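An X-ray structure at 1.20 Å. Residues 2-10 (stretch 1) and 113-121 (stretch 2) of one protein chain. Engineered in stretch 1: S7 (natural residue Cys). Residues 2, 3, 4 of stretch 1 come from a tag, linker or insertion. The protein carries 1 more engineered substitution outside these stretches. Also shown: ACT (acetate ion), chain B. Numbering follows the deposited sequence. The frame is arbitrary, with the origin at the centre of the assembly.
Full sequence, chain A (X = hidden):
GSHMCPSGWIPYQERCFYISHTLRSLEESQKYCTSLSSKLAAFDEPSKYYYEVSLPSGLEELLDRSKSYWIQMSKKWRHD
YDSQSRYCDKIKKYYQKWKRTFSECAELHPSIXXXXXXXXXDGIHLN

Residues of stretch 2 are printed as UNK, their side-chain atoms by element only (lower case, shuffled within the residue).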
# COMPACT_ATOMS: atom_id res chain seq x y z
N SER A 2 12.15 17.97 12.11
CA SER A 2 11.58 17.31 10.94
C SER A 2 10.84 16.03 11.32
O SER A 2 10.49 15.83 12.48
CB SER A 2 12.66 17.03 9.89
OG SER A 2 13.82 16.49 10.49
N HIS A 3 10.57 15.18 10.33
CA HIS A 3 9.85 13.94 10.55
C HIS A 3 10.79 12.78 10.33
O HIS A 3 11.65 12.83 9.44
CB HIS A 3 8.67 13.84 9.59
CG HIS A 3 7.49 14.64 10.01
ND1 HIS A 3 7.34 15.97 9.69
CD2 HIS A 3 6.40 14.31 10.75
CE1 HIS A 3 6.21 16.42 10.21
NE2 HIS A 3 5.63 15.44 10.87
N MET A 4 10.61 11.72 11.11
CA MET A 4 11.43 10.53 11.00
C MET A 4 10.59 9.27 11.07
O MET A 4 9.44 9.28 11.52
CB MET A 4 12.44 10.49 12.14
CG MET A 4 13.47 11.57 12.03
SD MET A 4 14.98 11.26 12.97
CE MET A 4 14.33 10.86 14.58
N CYS A 5 11.20 8.16 10.65
CA CYS A 5 10.57 6.85 10.75
C CYS A 5 11.48 5.88 11.47
O CYS A 5 12.71 6.05 11.45
CB CYS A 5 10.29 6.27 9.37
SG CYS A 5 9.13 7.27 8.41
N PRO A 6 10.91 4.83 12.08
CA PRO A 6 11.76 3.85 12.75
C PRO A 6 12.50 2.96 11.74
O PRO A 6 12.15 2.88 10.54
CB PRO A 6 10.76 2.99 13.53
CG PRO A 6 9.50 3.80 13.59
CD PRO A 6 9.47 4.61 12.34
N SER A 7 13.49 2.24 12.26
CA SER A 7 14.25 1.28 11.49
C SER A 7 13.35 0.36 10.66
O SER A 7 12.39 -0.21 11.17
CB SER A 7 15.07 0.43 12.47
OG SER A 7 15.87 -0.51 11.78
N GLY A 8 13.66 0.21 9.37
CA GLY A 8 12.93 -0.71 8.52
C GLY A 8 11.65 -0.15 7.93
O GLY A 8 10.96 -0.86 7.21
N TRP A 9 11.32 1.10 8.23
CA TRP A 9 10.19 1.78 7.62
C TRP A 9 10.71 2.79 6.61
O TRP A 9 11.80 3.36 6.78
CB TRP A 9 9.33 2.49 8.68
CG TRP A 9 8.60 1.58 9.62
CD1 TRP A 9 9.13 0.77 10.55
CD2 TRP A 9 7.17 1.43 9.72
NE1 TRP A 9 8.14 0.12 11.25
CE2 TRP A 9 6.92 0.51 10.75
CE3 TRP A 9 6.08 2.00 9.05
CZ2 TRP A 9 5.62 0.13 11.12
CZ3 TRP A 9 4.80 1.63 9.42
CH2 TRP A 9 4.58 0.69 10.44
N ILE A 10 9.92 3.02 5.57
CA ILE A 10 10.34 3.86 4.46
C ILE A 10 9.69 5.23 4.59
O ILE A 10 8.47 5.33 4.59
CB ILE A 10 9.94 3.20 3.13
CG1 ILE A 10 10.57 1.81 3.03
CG2 ILE A 10 10.32 4.08 1.94
CD1 ILE A 10 9.80 0.83 2.17
N UNK A 113 1.73 -1.33 4.70
CA UNK A 113 1.09 -0.51 5.72
C UNK A 113 1.71 0.88 5.74
O UNK A 113 2.84 1.07 5.28
s UNK A 113 0.75 -2.84 7.33
c UNK A 113 1.27 -1.13 7.11
N UNK A 114 0.99 1.83 6.31
CA UNK A 114 1.58 3.13 6.57
C UNK A 114 1.16 3.64 7.94
O UNK A 114 0.04 3.38 8.41
o UNK A 114 -0.18 7.07 4.91
c UNK A 114 1.24 4.15 5.49
c UNK A 114 -0.24 5.88 4.53
c UNK A 114 -0.13 4.73 5.52
o UNK A 114 -0.36 5.61 3.35
N UNK A 115 2.07 4.37 8.55
CA UNK A 115 1.80 5.07 9.79
C UNK A 115 2.21 6.52 9.61
O UNK A 115 2.82 6.89 8.59
c UNK A 115 2.60 4.45 10.94
o UNK A 115 3.98 4.83 10.85
N UNK A 116 1.91 7.35 10.58
CA UNK A 116 2.49 8.68 10.57
C UNK A 116 3.99 8.59 10.91
O UNK A 116 4.45 7.64 11.53
o UNK A 116 0.93 7.38 13.09
o UNK A 116 1.18 8.48 14.95
c UNK A 116 1.73 9.63 11.50
c UNK A 116 1.33 8.38 13.72
c UNK A 116 2.03 9.52 12.99
N UNK A 117 4.75 9.58 10.44
CA UNK A 117 6.13 9.77 10.88
C UNK A 117 6.10 10.50 12.22
O UNK A 117 5.11 11.11 12.59
c UNK A 117 6.90 10.55 9.85
N UNK A 118 7.19 10.43 12.97
CA UNK A 118 7.24 11.16 14.23
C UNK A 118 8.12 12.38 14.10
O UNK A 118 9.14 12.35 13.43
c UNK A 118 10.11 10.32 16.01
c UNK A 118 11.40 9.80 15.99
c UNK A 118 9.37 8.51 14.63
c UNK A 118 9.08 9.69 15.32
c UNK A 118 7.67 10.24 15.40
c UNK A 118 10.67 7.99 14.61
c UNK A 118 11.68 8.64 15.29
N UNK A 119 7.75 13.46 14.77
CA UNK A 119 8.54 14.68 14.75
C UNK A 119 9.69 14.57 15.74
O UNK A 119 9.57 13.92 16.77
n UNK A 119 3.26 18.07 16.02
c UNK A 119 7.67 15.87 15.12
c UNK A 119 6.61 16.19 14.07
c UNK A 119 3.51 16.77 16.07
c UNK A 119 5.50 17.07 14.65
n UNK A 119 2.70 15.97 16.75
n UNK A 119 4.57 16.28 15.44
N UNK A 120 10.81 15.20 15.43
CA UNK A 120 11.83 15.34 16.47
C UNK A 120 12.26 16.80 16.52
O UNK A 120 12.48 17.41 15.47
c UNK A 120 15.15 15.05 15.25
c UNK A 120 13.34 14.45 13.82
c UNK A 120 15.44 15.12 12.88
c UNK A 120 13.84 14.63 15.09
c UNK A 120 15.95 15.29 14.15
c UNK A 120 12.99 14.36 16.28
c UNK A 120 14.13 14.70 12.72
N UNK A 121 12.37 17.36 17.74
CA UNK A 121 12.42 18.80 18.05
C UNK A 121 13.57 19.57 17.41
O UNK A 121 14.42 19.00 16.73
c UNK A 121 13.11 17.50 19.94
c UNK A 121 12.54 18.83 19.58
c UNK A 121 12.51 16.54 18.96
C ACT B . 4.05 12.67 16.06
O ACT B . 4.95 13.46 15.64
OXT ACT B . 2.87 13.04 15.89
CH3 ACT B . 4.36 11.36 16.73

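Position 113 has two side-chain atoms, a carbon and then a sulfur. Its CA-to-CB bond points toward stretch 1, but nothing there comes into contact. One carbon and one sulfur make it C113, which is covalently bonded elsewhere in the structure.

Position 114 has three carbons in an unbranched chain, the third carrying two oxygens. Its CA-to-CB bond points away from stretch 1, and its backbone C lies at the edge of the W9 ring. A carboxylate on a two-carbon arm makes it E114. Both carboxylate oxygens are hydrogen-bonded elsewhere in the structure.

Position 115 has one carbon and one oxygen. Its oxygen is 3.6 Å from W9 CZ3. This is S115. The hydroxyl donates a hydrogen bond to the backbone O of position 116, OG to O 2.9 Å.

Position 116 again has three carbons and a terminal pair of oxygens. Its CA-to-CB bond points away, and it makes no contact with stretch 1. It is E116.

Position 117 has a single carbon. That CB points toward stretch 1 and lies 3.3 Å from M4 O and 3.7 Å from H3 CB. This is A117.

Position 118 has one carbon followed by a six-carbon ring with no further atom. M4 CB sits over one ring face, 4.0 Å from the centroid, and P6 N lies at the ring edge. This is F118.

Position 119 has three carbons, a nitrogen, and a carbon carrying two more nitrogens. Its second side-chain carbon packs over the H3 ring, 3.9 Å from the centroid. The guanidinium identifies R119. Acetate, probably from the crystallisation liquor, accepts hydrogen bonds from R119 NE to ACT O (2.9 Å) and from R119 NH2 to ACT OXT (3.1 Å). The backbone R119 N also bonds ACT O at 2.9 Å.

Position 120 repeats the carbon plus six-carbon ring. M4 SD lies over the ring face, 3.8 Å from the centroid, and M4 CE is 4.1 Å from the same centroid. This is F120.

Position 121 has three carbons closing a ring onto the backbone N. Its CA-to-CB bond points away, and it makes no contact with stretch 1. This is P121.

The contact is built on antiparallel backbone pairing. M4 N donates to F118 O (2.8 Å), and F118 N donates to M4 O (2.9 Å). F120 N also donates to S2 O (3.0 Å); the return bond, S2 N to F120 O (3.4 Å), is weak. H3 and R119 share one face of the sheet, M4 and F118 the other. M4 joins both phenyl rings through its side chain. S2, H3 and M4 come from a tag, so this pairing involves added residues.

Stretch 2 (113-121) CESEAFRFP
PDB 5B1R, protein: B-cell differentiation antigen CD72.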